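Haloacid dehalogenase domain protein hydrolase (Planctomyces limnophilus, PDB 4OVY) probably acts as a metal-dependent hydrolase of the haloacid dehalogenase superfamily, perhaps a phosphatase, and binds calcium in the crystal. Local coordinates at residues K21-E26 with H153-F158; F149-E154 with Y176-E181; A90-G95 with Q271-R276; L94-L99 with I210-G215. One frame throughout, in Å; residues are numbered along the deposited sequence.

Interaction 1: K21-E26 with H153-F158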
loop_
_atom_site.group_PDB
_atom_site.type_symbol
_atom_site.label_atom_id
_atom_site.label_comp_id
_atom_site.label_asym_id
_atom_site.label_seq_id
_atom_site.Cartn_x
_atom_site.Cartn_y
_atom_site.Cartn_z
ATOM N N LYS A 21 23.358 -10.077 8.896
ATOM C CA LYS A 21 24.601 -10.403 8.202
ATOM C C LYS A 21 24.388 -11.495 7.163
ATOM O O LYS A 21 24.857 -11.395 6.027
ATOM C CB LYS A 21 25.667 -10.858 9.189
ATOM C CG LYS A 21 27.055 -10.961 8.567
ATOM C CD LYS A 21 28.128 -11.090 9.630
ATOM C CE LYS A 21 28.266 -9.835 10.487
ATOM N NZ LYS A 21 28.586 -8.623 9.684
ATOM N N SER A 22 23.664 -12.536 7.560
ATOM C CA SER A 22 23.463 -13.702 6.714
ATOM C C SER A 22 22.656 -13.377 5.457
ATOM O O SER A 22 22.975 -13.860 4.370
ATOM C CB SER A 22 22.763 -14.797 7.509
ATOM O OG SER A 22 22.601 -15.953 6.716
ATOM N N VAL A 23 21.624 -12.550 5.594
ATOM C CA VAL A 23 20.774 -12.251 4.446
ATOM C C VAL A 23 21.289 -11.108 3.559
ATOM O O VAL A 23 20.776 -10.907 2.466
ATOM C CB VAL A 23 19.304 -11.986 4.852
ATOM C CG1 VAL A 23 18.740 -13.165 5.639
ATOM C CG2 VAL A 23 19.153 -10.667 5.599
ATOM N N THR A 24 22.303 -10.370 4.003
ATOM C CA THR A 24 22.789 -9.234 3.212
ATOM C C THR A 24 24.210 -9.370 2.684
ATOM O O THR A 24 24.709 -8.449 2.027
ATOM C CB THR A 24 22.691 -7.915 3.997
ATOM O OG1 THR A 24 23.571 -7.945 5.130
ATOM C CG2 THR A 24 21.251 -7.673 4.442
ATOM N N THR A 25 24.857 -10.497 2.951
ATOM C CA THR A 25 26.224 -10.718 2.485
ATOM C C THR A 25 26.202 -11.542 1.200
ATOM O O THR A 25 25.768 -12.699 1.199
ATOM C CB THR A 25 27.101 -11.421 3.541
ATOM O OG1 THR A 25 26.980 -10.745 4.798
ATOM C CG2 THR A 25 28.579 -11.398 3.117
ATOM N N GLU A 26 26.669 -10.935 0.107
ATOM C CA GLU A 26 26.717 -11.614 -1.185
ATOM C C GLU A 26 27.425 -12.950 -1.022
ATOM O O GLU A 26 28.415 -13.049 -0.297
ATOM C CB GLU A 26 27.414 -10.748 -2.239
ATOM C CG GLU A 26 26.585 -9.540 -2.658
ATOM C CD GLU A 26 27.218 -8.727 -3.772
ATOM O OE1 GLU A 26 27.973 -9.299 -4.590
ATOM O OE2 GLU A 26 26.951 -7.505 -3.833
ATOM N N HIS A 153 21.216 -1.507 6.003
ATOM C CA HIS A 153 21.435 -2.736 5.254
ATOM C C HIS A 153 20.379 -2.972 4.172
ATOM O O HIS A 153 20.180 -4.104 3.722
ATOM C CB HIS A 153 21.528 -3.913 6.227
ATOM C CG HIS A 153 22.770 -3.882 7.053
ATOM N ND1 HIS A 153 22.913 -3.059 8.148
ATOM C CD2 HIS A 153 23.947 -4.534 6.915
ATOM C CE1 HIS A 153 24.119 -3.223 8.663
ATOM N NE2 HIS A 153 24.763 -4.115 7.935
ATOM N N GLU A 154 19.735 -1.879 3.759
ATOM C CA GLU A 154 18.825 -1.838 2.611
ATOM C C GLU A 154 17.523 -2.617 2.820
ATOM O O GLU A 154 16.915 -3.062 1.857
ATOM C CB GLU A 154 19.549 -2.251 1.317
ATOM C CG GLU A 154 20.818 -1.432 1.052
ATOM C CD GLU A 154 21.353 -1.595 -0.365
ATOM O OE1 GLU A 154 20.774 -1.001 -1.302
ATOM O OE2 GLU A 154 22.367 -2.307 -0.548
ATOM N N PHE A 155 17.083 -2.753 4.070
ATOM C CA PHE A 155 15.721 -3.228 4.354
ATOM C C PHE A 155 14.748 -2.077 4.204
ATOM O O PHE A 155 15.099 -0.938 4.499
ATOM C CB PHE A 155 15.570 -3.734 5.792
ATOM C CG PHE A 155 16.135 -5.096 6.034
ATOM C CD1 PHE A 155 17.504 -5.302 6.051
ATOM C CD2 PHE A 155 15.295 -6.176 6.284
ATOM C CE1 PHE A 155 18.028 -6.558 6.286
ATOM C CE2 PHE A 155 15.814 -7.438 6.524
ATOM C CZ PHE A 155 17.181 -7.630 6.518
ATOM N N LYS A 156 13.528 -2.379 3.766
ATOM C CA LYS A 156 12.409 -1.437 3.829
ATOM C C LYS A 156 11.592 -1.760 5.066
ATOM O O LYS A 156 11.061 -2.867 5.195
ATOM C CB LYS A 156 11.501 -1.540 2.599
ATOM C CG LYS A 156 12.142 -1.052 1.316
ATOM C CD LYS A 156 11.226 -1.214 0.109
ATOM C CE LYS A 156 10.279 -0.041 -0.087
ATOM N NZ LYS A 156 9.888 0.110 -1.525
ATOM N N THR A 157 11.479 -0.780 5.954
ATOM C CA THR A 157 10.834 -0.949 7.248
ATOM C C THR A 157 9.385 -0.481 7.152
ATOM O O THR A 157 9.136 0.681 6.847
ATOM C CB THR A 157 11.548 -0.126 8.341
ATOM O OG1 THR A 157 11.635 1.247 7.931
ATOM C CG2 THR A 157 12.957 -0.662 8.599
ATOM N N PHE A 158 8.445 -1.391 7.400
ATOM C CA PHE A 158 7.017 -1.076 7.403
ATOM C C PHE A 158 6.430 -1.177 8.816
ATOM O O PHE A 158 6.844 -2.020 9.626
ATOM C CB PHE A 158 6.239 -2.074 6.541
ATOM C CG PHE A 158 6.367 -1.865 5.065
ATOM C CD1 PHE A 158 7.521 -2.256 4.392
ATOM C CD2 PHE A 158 5.305 -1.346 4.328
ATOM C CE1 PHE A 158 7.624 -2.096 3.021
ATOM C CE2 PHE A 158 5.410 -1.184 2.962
ATOM C CZ PHE A 158 6.569 -1.557 2.307
#

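Interaction 2: F149-E154 with Y176-E181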
loop_
_atom_site.group_PDB
_atom_site.type_symbol
_atom_site.label_atom_id
_atom_site.label_comp_id
_atom_site.label_asym_id
_atom_site.label_seq_id
_atom_site.Cartn_x
_atom_site.Cartn_y
_atom_site.Cartn_z
ATOM N N PHE A 149 19.526 0.537 11.689
ATOM C CA PHE A 149 20.435 -0.553 11.351
ATOM C C PHE A 149 19.914 -1.332 10.140
ATOM O O PHE A 149 20.652 -1.622 9.203
ATOM C CB PHE A 149 20.589 -1.481 12.560
ATOM C CG PHE A 149 21.422 -2.706 12.298
ATOM C CD1 PHE A 149 22.793 -2.599 12.084
ATOM C CD2 PHE A 149 20.849 -3.968 12.306
ATOM C CE1 PHE A 149 23.570 -3.730 11.862
ATOM C CE2 PHE A 149 21.622 -5.104 12.076
ATOM C CZ PHE A 149 22.985 -4.984 11.854
ATOM N N LEU A 150 18.632 -1.665 10.169
ATOM C CA LEU A 150 18.009 -2.388 9.063
ATOM C C LEU A 150 18.010 -1.562 7.775
ATOM O O LEU A 150 18.329 -2.072 6.701
ATOM C CB LEU A 150 16.589 -2.811 9.443
ATOM C CG LEU A 150 16.533 -3.856 10.566
ATOM C CD1 LEU A 150 15.130 -3.977 11.135
ATOM C CD2 LEU A 150 17.041 -5.211 10.087
ATOM N N ARG A 151 17.671 -0.283 7.878
ATOM C CA ARG A 151 17.681 0.585 6.696
ATOM C C ARG A 151 19.098 0.766 6.135
ATOM O O ARG A 151 19.281 0.817 4.925
ATOM C CB ARG A 151 16.991 1.918 6.986
ATOM C CG ARG A 151 15.478 1.761 7.143
ATOM C CD ARG A 151 14.753 3.099 7.128
ATOM N NE ARG A 151 15.079 3.916 8.293
ATOM C CZ ARG A 151 14.293 4.118 9.358
ATOM N NH1 ARG A 151 14.733 4.884 10.341
ATOM N NH2 ARG A 151 13.082 3.570 9.466
ATOM N N GLN A 152 20.097 0.816 7.007
ATOM C CA GLN A 152 21.503 0.852 6.567
ATOM C C GLN A 152 21.884 -0.381 5.750
ATOM O O GLN A 152 22.758 -0.306 4.895
ATOM C CB GLN A 152 22.445 1.005 7.762
ATOM C CG GLN A 152 22.438 2.402 8.375
ATOM C CD GLN A 152 23.044 2.444 9.775
ATOM O OE1 GLN A 152 23.718 1.504 10.210
ATOM N NE2 GLN A 152 22.802 3.540 10.486
ATOM N N HIS A 153 21.216 -1.507 6.003
ATOM C CA HIS A 153 21.435 -2.736 5.254
ATOM C C HIS A 153 20.379 -2.972 4.172
ATOM O O HIS A 153 20.180 -4.104 3.722
ATOM C CB HIS A 153 21.528 -3.913 6.227
ATOM C CG HIS A 153 22.770 -3.882 7.053
ATOM N ND1 HIS A 153 22.913 -3.059 8.148
ATOM C CD2 HIS A 153 23.947 -4.534 6.915
ATOM C CE1 HIS A 153 24.119 -3.223 8.663
ATOM N NE2 HIS A 153 24.763 -4.115 7.935
ATOM N N GLU A 154 19.735 -1.879 3.759
ATOM C CA GLU A 154 18.825 -1.838 2.611
ATOM C C GLU A 154 17.523 -2.617 2.820
ATOM O O GLU A 154 16.915 -3.062 1.857
ATOM C CB GLU A 154 19.549 -2.251 1.317
ATOM C CG GLU A 154 20.818 -1.432 1.052
ATOM C CD GLU A 154 21.353 -1.595 -0.365
ATOM O OE1 GLU A 154 20.774 -1.001 -1.302
ATOM O OE2 GLU A 154 22.367 -2.307 -0.548
ATOM N N TYR A 176 9.976 7.762 13.381
ATOM C CA TYR A 176 10.529 6.431 13.085
ATOM C C TYR A 176 11.334 6.357 11.792
ATOM O O TYR A 176 11.985 5.339 11.534
ATOM C CB TYR A 176 9.396 5.395 12.965
ATOM C CG TYR A 176 8.584 5.163 14.215
ATOM C CD1 TYR A 176 9.195 4.983 15.453
ATOM C CD2 TYR A 176 7.192 5.074 14.154
ATOM C CE1 TYR A 176 8.446 4.745 16.594
ATOM C CE2 TYR A 176 6.435 4.839 15.294
ATOM C CZ TYR A 176 7.063 4.673 16.509
ATOM O OH TYR A 176 6.323 4.433 17.640
ATOM N N GLY A 177 11.269 7.397 10.963
ATOM C CA GLY A 177 11.879 7.348 9.635
ATOM C C GLY A 177 11.078 6.520 8.648
ATOM O O GLY A 177 11.608 6.079 7.637
ATOM N N ILE A 178 9.792 6.319 8.931
ATOM C CA ILE A 178 8.947 5.484 8.098
ATOM C C ILE A 178 7.923 6.362 7.385
ATOM O O ILE A 178 7.071 6.981 8.046
ATOM C CB ILE A 178 8.246 4.405 8.945
ATOM C CG1 ILE A 178 9.300 3.484 9.573
ATOM C CG2 ILE A 178 7.264 3.614 8.090
ATOM C CD1 ILE A 178 8.748 2.487 10.574
ATOM N N PRO A 179 8.002 6.433 6.042
ATOM C CA PRO A 179 7.096 7.288 5.284
ATOM C C PRO A 179 5.684 6.709 5.215
ATOM O O PRO A 179 5.502 5.524 5.454
ATOM C CB PRO A 179 7.727 7.300 3.897
ATOM C CG PRO A 179 8.341 5.951 3.772
ATOM C CD PRO A 179 8.844 5.617 5.146
ATOM N N PRO A 180 4.688 7.539 4.868
ATOM C CA PRO A 180 3.284 7.111 4.888
ATOM C C PRO A 180 2.987 5.881 4.037
ATOM O O PRO A 180 2.164 5.050 4.437
ATOM C CB PRO A 180 2.525 8.332 4.360
ATOM C CG PRO A 180 3.443 9.476 4.567
ATOM C CD PRO A 180 4.830 8.945 4.459
ATOM N N GLU A 181 3.662 5.751 2.892
ATOM C CA GLU A 181 3.463 4.590 2.013
ATOM C C GLU A 181 3.970 3.264 2.607
ATOM O O GLU A 181 3.763 2.210 2.011
ATOM C CB GLU A 181 4.051 4.834 0.609
ATOM C CG GLU A 181 5.576 4.937 0.519
ATOM C CD GLU A 181 6.123 6.335 0.769
ATOM O OE1 GLU A 181 5.417 7.201 1.355
ATOM O OE2 GLU A 181 7.287 6.562 0.372
#

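Interaction 3: A90-G95 with Q271-R276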
loop_
_atom_site.group_PDB
_atom_site.type_symbol
_atom_site.label_atom_id
_atom_site.label_comp_id
_atom_site.label_asym_id
_atom_site.label_seq_id
_atom_site.Cartn_x
_atom_site.Cartn_y
_atom_site.Cartn_z
ATOM N N ALA A 90 -14.227 -1.151 30.742
ATOM C CA ALA A 90 -15.118 -1.253 29.590
ATOM C C ALA A 90 -14.349 -0.929 28.300
ATOM O O ALA A 90 -14.484 -1.619 27.285
ATOM C CB ALA A 90 -16.314 -0.324 29.753
ATOM N N LEU A 91 -13.529 0.113 28.354
ATOM C CA LEU A 91 -12.757 0.560 27.185
ATOM C C LEU A 91 -11.740 -0.470 26.684
ATOM O O LEU A 91 -11.415 -0.509 25.492
ATOM C CB LEU A 91 -12.057 1.887 27.498
ATOM C CG LEU A 91 -13.008 3.064 27.747
ATOM C CD1 LEU A 91 -12.228 4.291 28.197
ATOM C CD2 LEU A 91 -13.854 3.372 26.519
ATOM N N ALA A 92 -11.250 -1.306 27.594
ATOM C CA ALA A 92 -10.336 -2.393 27.246
ATOM C C ALA A 92 -10.961 -3.458 26.338
ATOM O O ALA A 92 -10.240 -4.265 25.760
ATOM C CB ALA A 92 -9.808 -3.049 28.513
ATOM N N LYS A 93 -12.288 -3.476 26.227
ATOM C CA LYS A 93 -12.981 -4.463 25.391
ATOM C C LYS A 93 -13.038 -4.057 23.913
ATOM O O LYS A 93 -13.399 -4.868 23.068
ATOM C CB LYS A 93 -14.416 -4.688 25.892
ATOM C CG LYS A 93 -14.559 -4.947 27.386
ATOM C CD LYS A 93 -13.807 -6.184 27.845
ATOM C CE LYS A 93 -13.991 -6.397 29.340
ATOM N NZ LYS A 93 -13.224 -7.568 29.848
ATOM N N LEU A 94 -12.701 -2.810 23.599
ATOM C CA LEU A 94 -12.867 -2.298 22.231
ATOM C C LEU A 94 -12.048 -3.059 21.175
ATOM O O LEU A 94 -12.561 -3.410 20.108
ATOM C CB LEU A 94 -12.525 -0.798 22.175
ATOM C CG LEU A 94 -13.570 0.131 22.814
ATOM C CD1 LEU A 94 -13.041 1.554 22.904
ATOM C CD2 LEU A 94 -14.898 0.106 22.063
ATOM N N GLY A 95 -10.780 -3.301 21.469
ATOM C CA GLY A 95 -9.870 -3.889 20.484
ATOM C C GLY A 95 -9.655 -2.964 19.295
ATOM O O GLY A 95 -10.111 -1.817 19.295
ATOM N N GLN A 271 -2.113 -10.976 31.492
ATOM C CA GLN A 271 -3.298 -10.413 32.139
ATOM C C GLN A 271 -3.652 -9.008 31.654
ATOM O O GLN A 271 -4.604 -8.413 32.141
ATOM C CB GLN A 271 -3.087 -10.348 33.659
ATOM C CG GLN A 271 -2.612 -11.639 34.309
ATOM C CD GLN A 271 -3.711 -12.668 34.430
ATOM O OE1 GLN A 271 -4.303 -13.085 33.435
ATOM N NE2 GLN A 271 -3.991 -13.088 35.658
ATOM N N SER A 272 -2.898 -8.475 30.701
ATOM C CA SER A 272 -3.032 -7.077 30.336
ATOM C C SER A 272 -4.207 -6.872 29.393
ATOM O O SER A 272 -4.342 -7.593 28.417
ATOM C CB SER A 272 -1.762 -6.578 29.655
ATOM O OG SER A 272 -1.836 -5.181 29.449
ATOM N N PRO A 273 -5.062 -5.884 29.680
ATOM C CA PRO A 273 -6.093 -5.555 28.701
ATOM C C PRO A 273 -5.514 -4.933 27.421
ATOM O O PRO A 273 -6.111 -5.063 26.361
ATOM C CB PRO A 273 -6.988 -4.558 29.440
ATOM C CG PRO A 273 -6.193 -4.047 30.583
ATOM C CD PRO A 273 -5.178 -5.098 30.921
ATOM N N PHE A 274 -4.361 -4.274 27.524
ATOM C CA PHE A 274 -3.711 -3.659 26.371
ATOM C C PHE A 274 -2.416 -4.399 26.057
ATOM O O PHE A 274 -1.571 -4.565 26.930
ATOM C CB PHE A 274 -3.438 -2.181 26.657
ATOM C CG PHE A 274 -4.687 -1.390 26.943
ATOM C CD1 PHE A 274 -5.534 -1.019 25.908
ATOM C CD2 PHE A 274 -5.024 -1.030 28.242
ATOM C CE1 PHE A 274 -6.694 -0.303 26.156
ATOM C CE2 PHE A 274 -6.183 -0.307 28.497
ATOM C CZ PHE A 274 -7.022 0.050 27.455
ATOM N N GLY A 275 -2.270 -4.855 24.815
ATOM C CA GLY A 275 -1.069 -5.583 24.404
ATOM C C GLY A 275 -0.900 -6.928 25.089
ATOM O O GLY A 275 0.222 -7.328 25.420
ATOM N N ARG A 276 -2.011 -7.634 25.295
ATOM C CA ARG A 276 -1.977 -8.946 25.929
ATOM C C ARG A 276 -1.063 -9.891 25.157
ATOM O O ARG A 276 -1.191 -10.045 23.945
ATOM C CB ARG A 276 -3.378 -9.563 26.033
ATOM C CG ARG A 276 -3.429 -10.791 26.937
ATOM C CD ARG A 276 -4.799 -11.450 26.935
ATOM N NE ARG A 276 -5.872 -10.505 27.247
ATOM C CZ ARG A 276 -6.281 -10.166 28.473
ATOM N NH1 ARG A 276 -5.718 -10.684 29.559
ATOM N NH2 ARG A 276 -7.271 -9.293 28.614
HETATM O O HOH W 1 -7.774 -3.597 24.694
#

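Interaction 4: L94-L99 with I210-G215. With EDO (1,2-ethanediol), chain H.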
loop_
_atom_site.group_PDB
_atom_site.type_symbol
_atom_site.label_atom_id
_atom_site.label_comp_id
_atom_site.label_asym_id
_atom_site.label_seq_id
_atom_site.Cartn_x
_atom_site.Cartn_y
_atom_site.Cartn_z
ATOM N N LEU A 94 -12.701 -2.810 23.599
ATOM C CA LEU A 94 -12.867 -2.298 22.231
ATOM C C LEU A 94 -12.048 -3.059 21.175
ATOM O O LEU A 94 -12.561 -3.410 20.108
ATOM C CB LEU A 94 -12.525 -0.798 22.175
ATOM C CG LEU A 94 -13.570 0.131 22.814
ATOM C CD1 LEU A 94 -13.041 1.554 22.904
ATOM C CD2 LEU A 94 -14.898 0.106 22.063
ATOM N N GLY A 95 -10.780 -3.301 21.469
ATOM C CA GLY A 95 -9.870 -3.889 20.484
ATOM C C GLY A 95 -9.655 -2.964 19.295
ATOM O O GLY A 95 -10.111 -1.817 19.295
ATOM N N ALA A 96 -8.971 -3.472 18.276
ATOM C CA ALA A 96 -8.695 -2.702 17.067
ATOM C C ALA A 96 -9.976 -2.269 16.359
ATOM O O ALA A 96 -10.101 -1.124 15.916
ATOM C CB ALA A 96 -7.825 -3.514 16.115
ATOM N N LYS A 97 -10.932 -3.184 16.254
ATOM C CA LYS A 97 -12.181 -2.872 15.556
ATOM C C LYS A 97 -12.922 -1.741 16.264
ATOM O O LYS A 97 -13.291 -0.761 15.632
ATOM C CB LYS A 97 -13.066 -4.110 15.448
ATOM C CG LYS A 97 -14.271 -3.932 14.542
ATOM C CD LYS A 97 -14.966 -5.268 14.320
ATOM C CE LYS A 97 -15.897 -5.248 13.123
ATOM N NZ LYS A 97 -17.208 -4.663 13.485
ATOM N N GLY A 98 -13.115 -1.878 17.576
ATOM C CA GLY A 98 -13.835 -0.873 18.369
ATOM C C GLY A 98 -13.164 0.493 18.357
ATOM O O GLY A 98 -13.825 1.530 18.289
ATOM N N LEU A 99 -11.843 0.497 18.434
ATOM C CA LEU A 99 -11.074 1.737 18.375
ATOM C C LEU A 99 -11.253 2.483 17.042
ATOM O O LEU A 99 -11.458 3.701 17.022
ATOM C CB LEU A 99 -9.594 1.426 18.626
ATOM C CG LEU A 99 -8.592 2.568 18.473
ATOM C CD1 LEU A 99 -8.892 3.675 19.469
ATOM C CD2 LEU A 99 -7.174 2.032 18.656
ATOM N N ILE A 210 -9.657 -3.649 9.103
ATOM C CA ILE A 210 -9.136 -3.811 10.449
ATOM C C ILE A 210 -7.882 -4.681 10.368
ATOM O O ILE A 210 -7.949 -5.870 10.042
ATOM C CB ILE A 210 -10.176 -4.466 11.390
ATOM C CG1 ILE A 210 -11.461 -3.632 11.439
ATOM C CG2 ILE A 210 -9.601 -4.660 12.787
ATOM C CD1 ILE A 210 -11.268 -2.173 11.818
ATOM N N ASP A 211 -6.742 -4.073 10.682
ATOM C CA ASP A 211 -5.428 -4.673 10.469
ATOM C C ASP A 211 -4.873 -5.302 11.753
ATOM O O ASP A 211 -3.828 -4.879 12.273
ATOM C CB ASP A 211 -4.471 -3.590 9.961
ATOM C CG ASP A 211 -3.102 -4.135 9.590
ATOM O OD1 ASP A 211 -3.052 -5.140 8.852
ATOM O OD2 ASP A 211 -2.084 -3.537 10.023
ATOM N N ASP A 212 -5.568 -6.319 12.256
ATOM C CA ASP A 212 -5.133 -7.010 13.469
ATOM C C ASP A 212 -5.375 -8.510 13.366
ATOM O O ASP A 212 -6.211 -8.961 12.571
ATOM C CB ASP A 212 -5.847 -6.431 14.692
ATOM C CG ASP A 212 -5.097 -6.694 16.011
ATOM O OD1 ASP A 212 -3.909 -7.086 15.995
ATOM O OD2 ASP A 212 -5.714 -6.499 17.073
ATOM N N GLN A 213 -4.626 -9.268 14.165
ATOM C CA GLN A 213 -4.731 -10.730 14.210
ATOM C C GLN A 213 -4.541 -11.305 12.800
ATOM O O GLN A 213 -3.561 -10.972 12.137
ATOM C CB GLN A 213 -6.059 -11.156 14.862
ATOM C CG GLN A 213 -6.323 -10.499 16.203
ATOM C CD GLN A 213 -7.723 -10.775 16.706
ATOM O OE1 GLN A 213 -8.079 -11.919 16.995
ATOM N NE2 GLN A 213 -8.526 -9.730 16.815
ATOM N N ALA A 214 -5.468 -12.132 12.311
ATOM C CA ALA A 214 -5.319 -12.717 10.979
ATOM C C ALA A 214 -5.478 -11.687 9.858
ATOM O O ALA A 214 -5.207 -11.994 8.698
ATOM C CB ALA A 214 -6.289 -13.883 10.784
ATOM N N GLY A 215 -5.920 -10.476 10.200
ATOM C CA GLY A 215 -5.910 -9.371 9.268
ATOM C C GLY A 215 -4.511 -8.917 8.875
ATOM O O GLY A 215 -4.339 -8.366 7.793
HETATM C C1 EDO H . -4.152 -1.049 18.630
HETATM O O1 EDO H . -2.788 -1.498 18.588
HETATM C C2 EDO H . -5.096 -2.241 18.738
HETATM O O2 EDO H . -4.657 -3.295 17.871
#

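Interaction 1: K21-E26 with H153-F158
In Thr-24, chi1 of 65° puts OG1 between the backbone N and the carbonyl carbon, which leaves CG2 anti to the carbonyl carbon and facing the turn after helix 141-152; Phe-155 has CG anti to its carbonyl carbon (chi1 -78°), which lets the far end of its ring reach segment 21-26. The threonine methyl lies 3.8 Å from the carbonyl oxygen of His-153 (CG2 to O) and 3.9 Å from CE1 of Phe-155. One residue earlier, Val-23 presses CG2 against CZ of the same ring at 3.7 Å, and the two side chains cross at roughly a right angle. Two successive branched residues of segment 21-26 thus meet adjacent atoms of one phenyl ring. Thr-24 OG1 approaches His-153 CD2 at 3.9 Å without bonding; the hydroxyl is hydrogen-bonded to the carbonyl of Val-20. The His-153 oxygen beside the methyl is hydrogen-bonded to Arg-37 NH1. Phe-155 also packs on Val-39 and Leu-150. Glu-154, with positive phi, is the C-prime residue of a Schellman motif ending helix 141-152. The N-terminal helix docks where the chain turns from that helix into strand 156-161 of the central, largely parallel sheet of the HAD-type Rossmann-like fold.

Interaction 2: F149-E154 with Y176-E181
Helix 141-152 and the loop that follows helix 172-176 lie next to strand 156-161 of the HAD-type core, and Arg-151 makes the hydrogen-bonded link between these two segments. It grips the carbonyl oxygen of Tyr-176 end-on with two nitrogens, NH1 at 3.0 Å and NH2 at 2.9 Å from O. Both bonds are bent, with N-H...O angles of 136° and 139°, because NH1 and NH2 belong to one rigid guanidinium and converge on one oxygen, which is tilted from the guanidinium plane. Gly-177 O lies over one face of the guanidinium, offset toward its rim, 3.4 Å from NH2 but too poorly angled to bond. Ile-178 brings CG1 to the edge of the group, 3.8 Å from NH2. The bend in the arginine chain at chi3 (-67°) turns the group toward this loop, and NH2 also bonds Thr-157 OG1 on the strand. Gly-177, with positive phi, leaves the helix just there; a side chain on it would run into NH1. A leucine in place of Arg-151 would probably leave the Tyr-176 carbonyl without its two donors and sever the polar link to Thr-157. The contact therefore places a positive charge against the carbonyl end of helix 172-176, where it is likely to be favoured by the helix dipole.

Interaction 3: A90-G95 with Q271-R276
Ala-92 and Pro-273 meet through their beta carbons, CB to CB at 3.3 Å, closer than carbons usually pack. Beside this pair, the far end of the Phe-274 ring comes up to the alanine backbone, CZ lying 4.1 Å from CA of Ala-92. The polar side is carried by a water that donates to both main chains, to Ala-92 O and to Pro-273 O, each at 2.8 Å. In the next shell, Ala-92 lies within a type I beta turn from Leu-91 to Leu-94, closed by Leu-94 N to Leu-91 O at 3.2 Å. The opposing loop is braced by Ser-272, whose OG donates to Phe-274 O at 2.6 Å and is also hydrogen-bonded to Gln-51. The ring of Phe-274 stacks edge-to-face with Tyr-54, while it also packs on Leu-57 of helix 55-67. Its side chain comes within about 5 Å of that of Glu-50, a residue seen to bind calcium in this protein, though no calcium is bound to it in this chain. No direct hydrogen bond joins the two segments: apolar contacts set the approach, and one water donates to a carbonyl on each side.

Interaction 4: L94-L99 with I210-G215
Residues 95-99 of helix 95-106 run past the loop after strand 207-209, with CA of Lys-97 6.0 Å from CA of Ile-210 and CA of Ala-96 6.6 Å from CA of Asp-212. Ile-210 lays two branches against the helix. Its CG2, anti to the backbone N, meets Ala-96 CB at 3.9 Å, while CD1, at the end of the other branch, lies 3.9 Å from CA of Lys-97. The lysine chain crosses the isoleucine at about a right angle, its aliphatic part nearest at CG, and carries its amine away to a salt bridge with Glu-101 one turn on. Asp-212 meets the same alanine methyl from another direction, its OD2 and its CB each 3.8 Å from Ala-96 CB. In the aspartate, CG anti to the backbone N (chi1 -158°) brings the carboxylate beside that methyl, and OD1 accepts a weak bond from the backbone N of Gln-213, at the start of the type II' turn that Gly-215 N closes onto Asp-212 O. A 1,2-ethanediol, probably from the crystallisation liquor, sits beside this site: its O2 makes a weak, long bond of 3.5 Å to Asp-212 OD2, and the molecule is also hydrogen-bonded to the calcium ligand Asp-44. Replacing Ile-210 by an alanine would probably lose the CG2 and CD1 contacts and open a gap beside Ala-96 and the CA of Lys-97. No hydrogen bond joins the two segments, which meet through van der Waals contact, while the carboxylate of Asp-212, its side chain about 7 Å from the bound calcium, would add negative potential to the edge of the metal site.

Interactions 1 and 2 share His-153 and Glu-154; interaction 1 meets the turn between helix 141-152 and strand 156-161, interaction 2 the helix before it, and both are partly buried. The first is apolar packing from the N-terminal helix, the second an arginine bonded to a carbonyl, and Thr-157 of segment 153-158 is probably hydrogen-bonded to Arg-151 of interaction 2. Interactions 3 and 4 lie on the opposite side of the chain's centre and share Leu-94 and Gly-95, joining the two ends of one helix-to-helix link to different loops near the calcium site. Interaction 3 is partly buried and bridged by water; interaction 4 is a surface contact beside acidic groups.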